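Local coordinates for protein peptidoglycan N-acetylglucosamine deacetylase (Bacillus cereus, PDB 4L1G) that removes the acetyl group from N-acetylglucosamine residues of bacterial cell-wall peptidoglycan, using a zinc ion, at residues E60-A65 against N178-A183; G173-N178 against I190-V195. All blocks are in the same frame, centred on the assembly; numbering follows the deposited sequence.

Overall arrangement
Both contacts lie on the same side of the chain's centre, in a NodB-type polysaccharide deacetylase, with their own centres about 9 Å apart. Helix 177-185 enters both, and Asn178 belongs to each. Strands 64-65 and 189-191, one in each contact, are neighbours in a small parallel sheet completed by 167-168. Along the chain the order is 60-65, 173-178, 178-183, 190-195, so the two pairings interleave. Tyr62 and Tyr64 of interaction 1 hydrogen-bond to Glu177 and Gln192 of interaction 2, and Leu180 packs on Ile190. Interaction 1 thus ties the beginning of the modelled chain to a helix, while interaction 2 runs inward toward the zinc site.

Interaction 1: E60-A65 against N178-A183; sequences EKYAYA and NQLKWA
Leu180 and Tyr64 both turn CG anti to the backbone N (chi1 -177° in the leucine), which aims Leu180 CG at the Tyr64 ring; the leucine's chi2 (51°) then places CD2 over its face. Leu180 CD2 stands 3.9 Å from the centroid of the Tyr64 ring and 22° off its normal, a CH-pi contact over the face, shifted toward the rim at CG. The two side chains cross at about a right angle; the fork of the leucine lets CD2 sit over the ring while Leu180 CD1 touches the corner at Tyr64 CD1, 3.7 Å away.

Tyr62 meets the leucine from another direction. Its CB approaches Leu180 CG to 3.6 Å, and ring atom CD2 rests 3.7 Å from Leu180 CD2, the methyl that also meets Tyr64. Farther out on the Tyr62 ring, CE1 touches Lys181 CB at 3.6 Å, and the backbone N of Lys181 lies over one face. Only the aliphatic root of the lysine is used here; its chain leads away, and NZ forms a salt bridge with Glu185.

Across the segments the contact is apolar, and the phenols find their polar partners outside them: Tyr62 OH bonds to Glu177 and Tyr64 OH to Gln192. Tyrosine suits both places because its ring packs against carbon while its hydroxyl can still reach a polar group. The backbone N-H of Ala63, the centre of an inverse gamma turn, donates to Thr184 OG1. Apolar packing probably supplies much of the hold on helix 177-185, with the bonds to Glu177 and Thr184 adding polar ties to the same helix.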
ATOM      1  N   GLU A  60      12.557   0.063  15.651  1.00 13.27           N
ATOM      2  CA  GLU A  60      13.401   0.946  16.448  1.00 14.06           C
ATOM      3  C   GLU A  60      14.722   1.243  15.750  1.00 14.56           C
ATOM      4  O   GLU A  60      15.385   2.233  16.059  1.00 15.37           O
ATOM      5  CB  GLU A  60      13.683   0.327  17.818  1.00 14.75           C
ATOM      6  CG  GLU A  60      12.460   0.158  18.697  1.00 14.50           C
ATOM      7  CD  GLU A  60      12.802  -0.377  20.076  1.00 15.35           C
ATOM      8  OE1 GLU A  60      11.980  -0.210  20.998  1.00 15.43           O
ATOM      9  OE2 GLU A  60      13.890  -0.966  20.240  1.00 16.04           O
ATOM     10  N   LYS A  61      15.101   0.385  14.810  1.00 21.19           N
ATOM     11  CA  LYS A  61      16.414   0.478  14.181  1.00 22.36           C
ATOM     12  C   LYS A  61      16.352   1.015  12.752  1.00 23.01           C
ATOM     13  O   LYS A  61      17.280   1.677  12.294  1.00 24.44           O
ATOM     14  CB  LYS A  61      17.108  -0.886  14.208  1.00 21.69           C
ATOM     15  CG  LYS A  61      18.576  -0.858  13.815  1.00 23.09           C
ATOM     16  CD  LYS A  61      19.247  -2.193  14.114  1.00 22.36           C
ATOM     17  CE  LYS A  61      20.686  -2.229  13.613  1.00 23.47           C
ATOM     18  NZ  LYS A  61      21.543  -1.200  14.266  1.00 24.82           N
ATOM     19  N   TYR A  62      15.253   0.739  12.057  1.00 15.61           N
ATOM     20  CA  TYR A  62      15.128   1.120  10.655  1.00 15.81           C
ATOM     21  C   TYR A  62      13.850   1.904  10.367  1.00 15.15           C
ATOM     22  O   TYR A  62      12.967   2.013  11.218  1.00 14.39           O
ATOM     23  CB  TYR A  62      15.171  -0.123   9.767  1.00 14.69           C
ATOM     24  CG  TYR A  62      16.362  -1.018  10.026  1.00 15.04           C
ATOM     25  CD1 TYR A  62      17.629  -0.663   9.586  1.00 16.46           C
ATOM     26  CD2 TYR A  62      16.215  -2.221  10.705  1.00 14.39           C
ATOM     27  CE1 TYR A  62      18.722  -1.477   9.820  1.00 16.62           C
ATOM     28  CE2 TYR A  62      17.301  -3.043  10.943  1.00 15.17           C
ATOM     29  CZ  TYR A  62      18.551  -2.666  10.497  1.00 15.88           C
ATOM     30  OH  TYR A  62      19.637  -3.481  10.732  1.00 16.76           O
ATOM     31  N   ALA A  63      13.763   2.451   9.158  1.00 10.90           N
ATOM     32  CA  ALA A  63      12.536   3.088   8.696  1.00 10.33           C
ATOM     33  C   ALA A  63      11.535   1.993   8.348  1.00  9.69           C
ATOM     34  O   ALA A  63      11.462   1.542   7.206  1.00  9.54           O
ATOM     35  CB  ALA A  63      12.815   3.968   7.487  1.00 10.53           C
ATOM     36  N   TYR A  64      10.762   1.575   9.346  1.00 11.36           N
ATOM     37  CA  TYR A  64       9.962   0.361   9.246  1.00  9.87           C
ATOM     38  C   TYR A  64       8.808   0.415  10.247  1.00  9.08           C
ATOM     39  O   TYR A  64       9.023   0.648  11.437  1.00  9.62           O
ATOM     40  CB  TYR A  64      10.868  -0.839   9.533  1.00 10.11           C
ATOM     41  CG  TYR A  64      10.252  -2.204   9.325  1.00  9.17           C
ATOM     42  CD1 TYR A  64       9.925  -2.656   8.054  1.00  8.98           C
ATOM     43  CD2 TYR A  64      10.040  -3.060  10.401  1.00  9.39           C
ATOM     44  CE1 TYR A  64       9.378  -3.910   7.862  1.00  9.23           C
ATOM     45  CE2 TYR A  64       9.497  -4.317  10.217  1.00  9.78           C
ATOM     46  CZ  TYR A  64       9.168  -4.736   8.946  1.00  9.59           C
ATOM     47  OH  TYR A  64       8.625  -5.989   8.758  1.00  9.71           O
ATOM     48  N   ALA A  65       7.584   0.209   9.768  1.00  7.69           N
ATOM     49  CA  ALA A  65       6.415   0.258  10.643  1.00  7.89           C
ATOM     50  C   ALA A  65       5.267  -0.620  10.156  1.00  8.21           C
ATOM     51  O   ALA A  65       5.178  -0.945   8.972  1.00  8.19           O
ATOM     52  CB  ALA A  65       5.941   1.698  10.821  1.00  7.52           C
ATOM     53  N   ASN A 178      19.207  -6.955   6.145  1.00 22.81           N
ATOM     54  CA  ASN A 178      20.138  -6.234   5.283  1.00 23.93           C
ATOM     55  C   ASN A 178      19.425  -5.492   4.162  1.00 23.70           C
ATOM     56  O   ASN A 178      19.870  -4.431   3.724  1.00 24.72           O
ATOM     57  CB  ASN A 178      21.196  -7.180   4.709  1.00 24.18           C
ATOM     58  CG  ASN A 178      22.243  -7.567   5.733  1.00 24.97           C
ATOM     59  OD1 ASN A 178      22.510  -6.818   6.674  1.00 25.46           O
ATOM     60  ND2 ASN A 178      22.841  -8.740   5.557  1.00 25.41           N
ATOM     61  N   GLN A 179      18.315  -6.059   3.703  1.00 13.03           N
ATOM     62  CA  GLN A 179      17.487  -5.412   2.699  1.00 12.25           C
ATOM     63  C   GLN A 179      16.844  -4.172   3.298  1.00 11.10           C
ATOM     64  O   GLN A 179      16.788  -3.118   2.666  1.00 10.56           O
ATOM     65  CB  GLN A 179      16.410  -6.376   2.204  1.00 12.48           C
ATOM     66  CG  GLN A 179      16.957  -7.603   1.490  1.00 13.59           C
ATOM     67  CD  GLN A 179      15.878  -8.629   1.200  1.00 13.37           C
ATOM     68  OE1 GLN A 179      14.801  -8.592   1.789  1.00 12.77           O
ATOM     69  NE2 GLN A 179      16.164  -9.550   0.287  1.00 13.96           N
ATOM     70  N   LEU A 180      16.369  -4.309   4.529  1.00 13.22           N
ATOM     71  CA  LEU A 180      15.747  -3.206   5.245  1.00 13.36           C
ATOM     72  C   LEU A 180      16.787  -2.142   5.582  1.00 15.08           C
ATOM     73  O   LEU A 180      16.501  -0.945   5.542  1.00 15.70           O
ATOM     74  CB  LEU A 180      15.076  -3.728   6.515  1.00 12.58           C
ATOM     75  CG  LEU A 180      14.295  -2.748   7.389  1.00 12.56           C
ATOM     76  CD1 LEU A 180      13.286  -1.962   6.562  1.00 12.02           C
ATOM     77  CD2 LEU A 180      13.598  -3.507   8.507  1.00 11.56           C
ATOM     78  N   LYS A 181      17.996  -2.590   5.903  1.00 17.26           N
ATOM     79  CA  LYS A 181      19.097  -1.686   6.218  1.00 18.94           C
ATOM     80  C   LYS A 181      19.480  -0.840   5.007  1.00 19.77           C
ATOM     81  O   LYS A 181      19.679   0.368   5.126  1.00 20.78           O
ATOM     82  CB  LYS A 181      20.306  -2.477   6.722  1.00 19.34           C
ATOM     83  CG  LYS A 181      21.551  -1.642   6.973  1.00 20.93           C
ATOM     84  CD  LYS A 181      22.650  -2.490   7.596  1.00 21.11           C
ATOM     85  CE  LYS A 181      23.978  -1.748   7.649  1.00 22.60           C
ATOM     86  NZ  LYS A 181      24.551  -1.501   6.293  1.00 23.12           N
ATOM     87  N   TRP A 182      19.577  -1.481   3.846  1.00 12.37           N
ATOM     88  CA  TRP A 182      19.878  -0.775   2.604  1.00 12.68           C
ATOM     89  C   TRP A 182      18.800   0.254   2.268  1.00 12.03           C
ATOM     90  O   TRP A 182      19.109   1.385   1.900  1.00 12.40           O
ATOM     91  CB  TRP A 182      20.044  -1.763   1.447  1.00 12.88           C
ATOM     92  CG  TRP A 182      20.341  -1.105   0.129  1.00 13.29           C
ATOM     93  CD1 TRP A 182      21.558  -0.670  -0.316  1.00 14.28           C
ATOM     94  CD2 TRP A 182      19.404  -0.811  -0.915  1.00 12.83           C
ATOM     95  NE1 TRP A 182      21.435  -0.121  -1.571  1.00 14.48           N
ATOM     96  CE2 TRP A 182      20.124  -0.198  -1.962  1.00 13.60           C
ATOM     97  CE3 TRP A 182      18.028  -1.004  -1.065  1.00 11.97           C
ATOM     98  CZ2 TRP A 182      19.514   0.222  -3.143  1.00 13.53           C
ATOM     99  CZ3 TRP A 182      17.422  -0.588  -2.239  1.00 11.90           C
ATOM    100  CH2 TRP A 182      18.166   0.018  -3.262  1.00 12.67           C
ATOM    101  N   ALA A 183      17.539  -0.144   2.403  1.00 10.10           N
ATOM    102  CA  ALA A 183      16.415   0.745   2.114  1.00  9.49           C
ATOM    103  C   ALA A 183      16.415   1.981   3.010  1.00  9.22           C
ATOM    104  O   ALA A 183      16.167   3.098   2.546  1.00  9.31           O
ATOM    105  CB  ALA A 183      15.101  -0.005   2.249  1.00  9.16           C
TER

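Interaction 2: G173-N178 against I190-V195; sequences GEILEN and IVQWSV
Gln192 and Gly173 supply the polar part of the contact: Gln192 NE2 gives a weak hydrogen bond to Gly173 O, 3.2 Å long and bent to 134° at the hydrogen. A bend at chi2 (-80°) helps fold the amide toward the loop. The same NE2 also bonds to Tyr64 OH, so one amide nitrogen serves two oxygens. Gln192 OE1 is buried, with Gly173 CA 3.4 Å away, and has no polar partner in the model.

The aromatic contact is made by Trp193, whose CH2 comes 3.7 Å from Gly173 N, the nitrogen lying at the ring edge near its plane. Glycine fits here on two counts: its phi is positive, and a beta carbon would crowd the indole at CH2. The Trp193 side chain is about 6 Å from that of the zinc ligand His131.

Apolar packing joins Ile175 and Ile190 tip to tip, CD1 to CD1 at 3.9 Å, a reach well suited to their long branches.

Ile190 belongs to strand 189-191, bonded through its backbone to Ala63 and Ala65, whereas Ile175 precedes helix 177-185 and also touches Tyr146 of helix 143-161 and Trp58 of helix 55-61.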
ATOM      1  N   GLY A 173       4.965  -9.590   2.657  1.00 11.03           N
ATOM      2  CA  GLY A 173       5.522  -8.995   3.859  1.00 10.70           C
ATOM      3  C   GLY A 173       6.893  -9.541   4.217  1.00 11.05           C
ATOM      4  O   GLY A 173       7.369  -9.355   5.338  1.00 11.00           O
ATOM      5  N   GLU A 174       7.532 -10.212   3.262  1.00 18.60           N
ATOM      6  CA  GLU A 174       8.831 -10.836   3.494  1.00 19.09           C
ATOM      7  C   GLU A 174       9.985  -9.879   3.210  1.00 18.98           C
ATOM      8  O   GLU A 174      10.154  -9.417   2.082  1.00 18.96           O
ATOM      9  CB  GLU A 174       8.979 -12.085   2.623  1.00 19.82           C
ATOM     10  CG  GLU A 174       7.947 -13.168   2.886  1.00 20.19           C
ATOM     11  CD  GLU A 174       8.369 -14.117   3.989  1.00 20.91           C
ATOM     12  OE1 GLU A 174       9.386 -13.841   4.663  1.00 20.89           O
ATOM     13  OE2 GLU A 174       7.686 -15.147   4.176  1.00 21.53           O
ATOM     14  N   ILE A 175      10.782  -9.592   4.235  1.00 12.52           N
ATOM     15  CA  ILE A 175      11.949  -8.726   4.087  1.00 12.59           C
ATOM     16  C   ILE A 175      13.091  -9.195   4.996  1.00 13.15           C
ATOM     17  O   ILE A 175      12.853  -9.685   6.101  1.00 13.24           O
ATOM     18  CB  ILE A 175      11.592  -7.238   4.371  1.00 11.97           C
ATOM     19  CG1 ILE A 175      12.704  -6.302   3.895  1.00 12.31           C
ATOM     20  CG2 ILE A 175      11.281  -7.012   5.842  1.00 11.77           C
ATOM     21  CD1 ILE A 175      12.561  -5.881   2.456  1.00 12.32           C
ATOM     22  N   LEU A 176      14.326  -9.070   4.520  1.00 12.51           N
ATOM     23  CA  LEU A 176      15.498  -9.415   5.323  1.00 13.18           C
ATOM     24  C   LEU A 176      16.081  -8.154   5.953  1.00 13.08           C
ATOM     25  O   LEU A 176      15.831  -7.048   5.475  1.00 12.53           O
ATOM     26  CB  LEU A 176      16.557 -10.114   4.469  1.00 13.98           C
ATOM     27  CG  LEU A 176      16.161 -11.448   3.831  1.00 14.34           C
ATOM     28  CD1 LEU A 176      17.337 -12.042   3.063  1.00 15.25           C
ATOM     29  CD2 LEU A 176      15.649 -12.425   4.878  1.00 14.53           C
ATOM     30  N   GLU A 177      16.855  -8.318   7.022  1.00 15.24           N
ATOM     31  CA  GLU A 177      17.384  -7.165   7.747  1.00 15.71           C
ATOM     32  C   GLU A 177      18.325  -6.308   6.900  1.00 16.71           C
ATOM     33  O   GLU A 177      18.249  -5.081   6.934  1.00 17.35           O
ATOM     34  CB  GLU A 177      18.075  -7.591   9.046  1.00 16.12           C
ATOM     35  CG  GLU A 177      18.539  -6.411   9.889  1.00 16.75           C
ATOM     36  CD  GLU A 177      19.038  -6.814  11.265  1.00 17.09           C
ATOM     37  OE1 GLU A 177      18.817  -7.974  11.672  1.00 17.19           O
ATOM     38  OE2 GLU A 177      19.650  -5.961  11.945  1.00 17.81           O
ATOM     39  N   ASN A 178      19.207  -6.955   6.145  1.00 22.81           N
ATOM     40  CA  ASN A 178      20.138  -6.234   5.283  1.00 23.93           C
ATOM     41  C   ASN A 178      19.425  -5.492   4.162  1.00 23.70           C
ATOM     42  O   ASN A 178      19.870  -4.431   3.724  1.00 24.72           O
ATOM     43  CB  ASN A 178      21.196  -7.180   4.709  1.00 24.18           C
ATOM     44  CG  ASN A 178      22.243  -7.567   5.733  1.00 24.97           C
ATOM     45  OD1 ASN A 178      22.510  -6.818   6.674  1.00 25.46           O
ATOM     46  ND2 ASN A 178      22.841  -8.740   5.557  1.00 25.41           N
ATOM     47  N   ILE A 190       9.797   1.539   4.747  1.00 11.71           N
ATOM     48  CA  ILE A 190       9.042   0.326   4.486  1.00 10.59           C
ATOM     49  C   ILE A 190       7.862   0.213   5.439  1.00  9.84           C
ATOM     50  O   ILE A 190       8.025   0.258   6.656  1.00 10.03           O
ATOM     51  CB  ILE A 190       9.938  -0.919   4.587  1.00 10.93           C
ATOM     52  CG1 ILE A 190      10.972  -0.897   3.456  1.00 11.71           C
ATOM     53  CG2 ILE A 190       9.099  -2.187   4.547  1.00 10.13           C
ATOM     54  CD1 ILE A 190      11.734  -2.183   3.288  1.00 11.89           C
ATOM     55  N   VAL A 191       6.665   0.090   4.877  1.00 10.09           N
ATOM     56  CA  VAL A 191       5.468  -0.046   5.696  1.00  9.60           C
ATOM     57  C   VAL A 191       4.733  -1.336   5.373  1.00  9.51           C
ATOM     58  O   VAL A 191       4.396  -1.599   4.218  1.00  9.58           O
ATOM     59  CB  VAL A 191       4.514   1.155   5.530  1.00  9.43           C
ATOM     60  CG1 VAL A 191       3.224   0.920   6.306  1.00  9.27           C
ATOM     61  CG2 VAL A 191       5.193   2.439   5.989  1.00  9.83           C
ATOM     62  N   GLN A 192       4.504  -2.146   6.400  1.00 10.50           N
ATOM     63  CA  GLN A 192       3.719  -3.360   6.249  1.00 10.60           C
ATOM     64  C   GLN A 192       2.247  -3.010   6.423  1.00 10.48           C
ATOM     65  O   GLN A 192       1.737  -2.102   5.768  1.00 10.37           O
ATOM     66  CB  GLN A 192       4.147  -4.409   7.278  1.00 10.82           C
ATOM     67  CG  GLN A 192       5.637  -4.734   7.269  1.00 11.06           C
ATOM     68  CD  GLN A 192       6.036  -5.689   6.155  1.00 11.34           C
ATOM     69  OE1 GLN A 192       5.302  -5.878   5.185  1.00 11.33           O
ATOM     70  NE2 GLN A 192       7.207  -6.305   6.298  1.00 11.71           N
ATOM     71  N   TRP A 193       1.570  -3.723   7.316  1.00  8.26           N
ATOM     72  CA  TRP A 193       0.163  -3.463   7.591  1.00  8.27           C
ATOM     73  C   TRP A 193      -0.223  -4.016   8.959  1.00  8.45           C
ATOM     74  O   TRP A 193       0.539  -4.770   9.565  1.00  8.63           O
ATOM     75  CB  TRP A 193      -0.725  -4.062   6.494  1.00  8.49           C
ATOM     76  CG  TRP A 193      -0.578  -5.548   6.332  1.00  8.75           C
ATOM     77  CD1 TRP A 193      -1.315  -6.517   6.952  1.00  8.87           C
ATOM     78  CD2 TRP A 193       0.361  -6.234   5.490  1.00  8.99           C
ATOM     79  NE1 TRP A 193      -0.893  -7.761   6.550  1.00  9.21           N
ATOM     80  CE2 TRP A 193       0.135  -7.616   5.654  1.00  9.28           C
ATOM     81  CE3 TRP A 193       1.371  -5.813   4.619  1.00  8.89           C
ATOM     82  CZ2 TRP A 193       0.882  -8.582   4.979  1.00  9.75           C
ATOM     83  CZ3 TRP A 193       2.115  -6.774   3.946  1.00  9.22           C
ATOM     84  CH2 TRP A 193       1.865  -8.143   4.131  1.00  9.70           C
ATOM     85  N   SER A 194      -1.399  -3.633   9.446  1.00  8.52           N
ATOM     86  CA  SER A 194      -1.866  -4.099  10.749  1.00  8.80           C
ATOM     87  C   SER A 194      -3.290  -4.648  10.687  1.00  9.02           C
ATOM     88  O   SER A 194      -3.753  -5.295  11.625  1.00  9.28           O
ATOM     89  CB  SER A 194      -1.765  -2.988  11.798  1.00  8.69           C
ATOM     90  OG  SER A 194      -2.696  -1.952  11.543  1.00  8.60           O
ATOM     91  N   VAL A 195      -3.981  -4.380   9.584  1.00  8.70           N
ATOM     92  CA  VAL A 195      -5.303  -4.952   9.350  1.00  8.60           C
ATOM     93  C   VAL A 195      -5.342  -5.642   7.988  1.00  8.66           C
ATOM     94  O   VAL A 195      -5.257  -4.988   6.947  1.00  8.46           O
ATOM     95  CB  VAL A 195      -6.419  -3.886   9.419  1.00  8.65           C
ATOM     96  CG1 VAL A 195      -7.777  -4.513   9.119  1.00  9.16           C
ATOM     97  CG2 VAL A 195      -6.429  -3.209  10.783  1.00  8.93           C
TER